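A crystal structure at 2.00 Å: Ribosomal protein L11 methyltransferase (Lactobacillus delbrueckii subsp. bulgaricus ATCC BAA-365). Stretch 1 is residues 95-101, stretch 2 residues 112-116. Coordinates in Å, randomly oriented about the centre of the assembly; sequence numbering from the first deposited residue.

Stretch 1, residues 95-101: SMTAAEE
Stretch 2, residues 112-116: ALQKT

Helix 95-101 of the L11 methyltransferase packs against strand 112-115 of the same chain, with nearly antiparallel axes (173° between N-to-C directions) that approach to 9.3 Å. The helix begins before Ser95 and runs on past Glu101; its phi/psi values lie near -63/-46, and backbone hydrogen bonds join Ala99 N to Ser95 O (2.8 Å), Glu100 N to Met96 O (3.2 Å) and Glu101 N to Thr97 O (3.0 Å). The strand is extended, with phi/psi of -77/139 at Ala112, -123/137 at Leu113, -136/126 at Gln114 and -85/105 at Lys115; Thr116 (-167/154) follows as loop. Register is set by Met96 and Leu113, whose CA atoms lie 6.9 Å apart. No hydrogen bond crosses the interface, which buries 255 Å² in all and rests on van der Waals contact.

Ser95 (chi1 171°, t) stays out of reach, its OG hydrogen-bonded elsewhere in the structure. Met96 points toward the strand and reaches three consecutive residues. With chi1 -65° (m), chi2 -68° (m) and chi3 97°, between wells, its thioether folds along the strand backbone: Met96 SD lies 3.8 Å from Leu113 CB and 3.7 Å from Lys115 N, while Met96 CE sits 3.7 Å from Gln114 O. No hydrogen bond forms here; the polarizable sulfur and the methyl of Met96 make van der Waals contact with the strand. Met96 CG also approaches Lys115 CB at 4.0 Å, an aliphatic contact at the base of a lysine whose CA-to-CB bond points sideways and whose end leads away (chi1 to chi3 t, chi4 -70°, m). Gln114 points away (chi1 -172°, chi2 174°, both t; chi3 -15°), so its backbone meets Met96.

Thr97 (chi1 -59°, m) points away from the strand, and Ala98 is out of reach. One helical turn beyond Ser95, Ala99 points toward the strand, and its buried methyl CB touches Leu113 CD2 at 3.8 Å, a compact apolar pairing. Leu113, also directed toward the helix (chi1 -57°, m; chi2 166°, t), spreads its two methyls: CD1 lies 3.8 Å from both Met96 O and Glu100 CB.

Glu100 points sideways and extends (chi1 -172°, chi2 178°, both t; chi3 15°), offering its CB to the leucine while its carboxylate remains clear of the strand. Glu101 (chi1 -63°, m; chi2 -162°, t; chi3 11°) is out of reach and touches a crystal neighbour. Ala112 and Thr116 (chi1 -170°, t) flank the contact without joining it.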

# COMPACT_ATOMS: atom_id res chain seq x y z
N SER B 95 -27.18 -1.52 -4.72
CA SER B 95 -25.87 -1.98 -4.26
C SER B 95 -25.83 -3.50 -4.12
O SER B 95 -24.87 -4.14 -4.54
CB SER B 95 -25.45 -1.31 -2.95
OG SER B 95 -24.28 -1.94 -2.47
N MET B 96 -26.88 -4.07 -3.53
CA MET B 96 -27.00 -5.51 -3.42
C MET B 96 -26.92 -6.20 -4.78
O MET B 96 -26.22 -7.19 -4.92
CB MET B 96 -28.28 -5.90 -2.67
CG MET B 96 -28.33 -5.46 -1.19
SD MET B 96 -27.15 -6.29 -0.11
CE MET B 96 -25.83 -5.11 -0.05
N THR B 97 -27.58 -5.62 -5.79
CA THR B 97 -27.50 -6.09 -7.18
C THR B 97 -26.10 -5.94 -7.77
O THR B 97 -25.55 -6.89 -8.33
CB THR B 97 -28.54 -5.35 -8.08
OG1 THR B 97 -29.85 -5.58 -7.57
CG2 THR B 97 -28.48 -5.84 -9.54
N ALA B 98 -25.52 -4.74 -7.64
CA ALA B 98 -24.20 -4.48 -8.21
C ALA B 98 -23.13 -5.40 -7.59
O ALA B 98 -22.37 -6.02 -8.32
CB ALA B 98 -23.83 -3.01 -8.07
N ALA B 99 -23.12 -5.51 -6.26
CA ALA B 99 -22.13 -6.35 -5.55
C ALA B 99 -22.20 -7.81 -5.97
O ALA B 99 -21.17 -8.41 -6.28
CB ALA B 99 -22.27 -6.22 -4.04
N GLU B 100 -23.42 -8.36 -6.03
CA GLU B 100 -23.61 -9.75 -6.48
C GLU B 100 -23.18 -9.97 -7.93
O GLU B 100 -22.45 -10.93 -8.22
CB GLU B 100 -25.05 -10.21 -6.29
CG GLU B 100 -25.23 -11.71 -6.58
CD GLU B 100 -26.64 -12.23 -6.36
OE1 GLU B 100 -27.60 -11.43 -6.26
OE2 GLU B 100 -26.79 -13.46 -6.30
N GLU B 101 -23.62 -9.08 -8.82
CA GLU B 101 -23.32 -9.21 -10.24
C GLU B 101 -21.84 -8.97 -10.56
O GLU B 101 -21.26 -9.71 -11.35
CB GLU B 101 -24.24 -8.30 -11.09
CG GLU B 101 -25.74 -8.69 -10.98
CD GLU B 101 -26.65 -8.13 -12.09
OE1 GLU B 101 -26.14 -7.59 -13.11
OE2 GLU B 101 -27.89 -8.26 -11.95
N ALA B 112 -21.07 -13.01 1.19
CA ALA B 112 -22.35 -12.79 1.87
C ALA B 112 -22.76 -11.33 1.78
O ALA B 112 -21.93 -10.44 1.91
CB ALA B 112 -22.28 -13.22 3.33
N LEU B 113 -24.05 -11.10 1.55
CA LEU B 113 -24.59 -9.76 1.39
C LEU B 113 -25.69 -9.49 2.39
O LEU B 113 -26.53 -10.36 2.64
CB LEU B 113 -25.12 -9.55 -0.04
CG LEU B 113 -24.13 -9.78 -1.20
CD1 LEU B 113 -24.87 -9.88 -2.54
CD2 LEU B 113 -23.08 -8.70 -1.26
N GLN B 114 -25.69 -8.31 2.98
CA GLN B 114 -26.77 -7.93 3.88
C GLN B 114 -27.20 -6.50 3.60
O GLN B 114 -26.38 -5.58 3.56
CB GLN B 114 -26.38 -8.13 5.34
CG GLN B 114 -27.52 -7.93 6.35
CD GLN B 114 -27.11 -8.29 7.76
OE1 GLN B 114 -26.08 -8.94 7.97
NE2 GLN B 114 -27.89 -7.85 8.74
N LYS B 115 -28.50 -6.34 3.36
CA LYS B 115 -29.09 -5.04 3.16
C LYS B 115 -29.42 -4.45 4.52
O LYS B 115 -30.38 -4.87 5.18
CB LYS B 115 -30.33 -5.13 2.28
CG LYS B 115 -30.91 -3.80 1.86
CD LYS B 115 -32.25 -4.00 1.17
CE LYS B 115 -32.85 -2.69 0.73
NZ LYS B 115 -33.30 -1.86 1.87
N THR B 116 -28.59 -3.49 4.93
CA THR B 116 -28.64 -2.93 6.27
C THR B 116 -27.82 -1.65 6.35
O THR B 116 -26.88 -1.46 5.57
CB THR B 116 -28.19 -3.95 7.38
OG1 THR B 116 -28.50 -3.40 8.66
CG2 THR B 116 -26.68 -4.30 7.31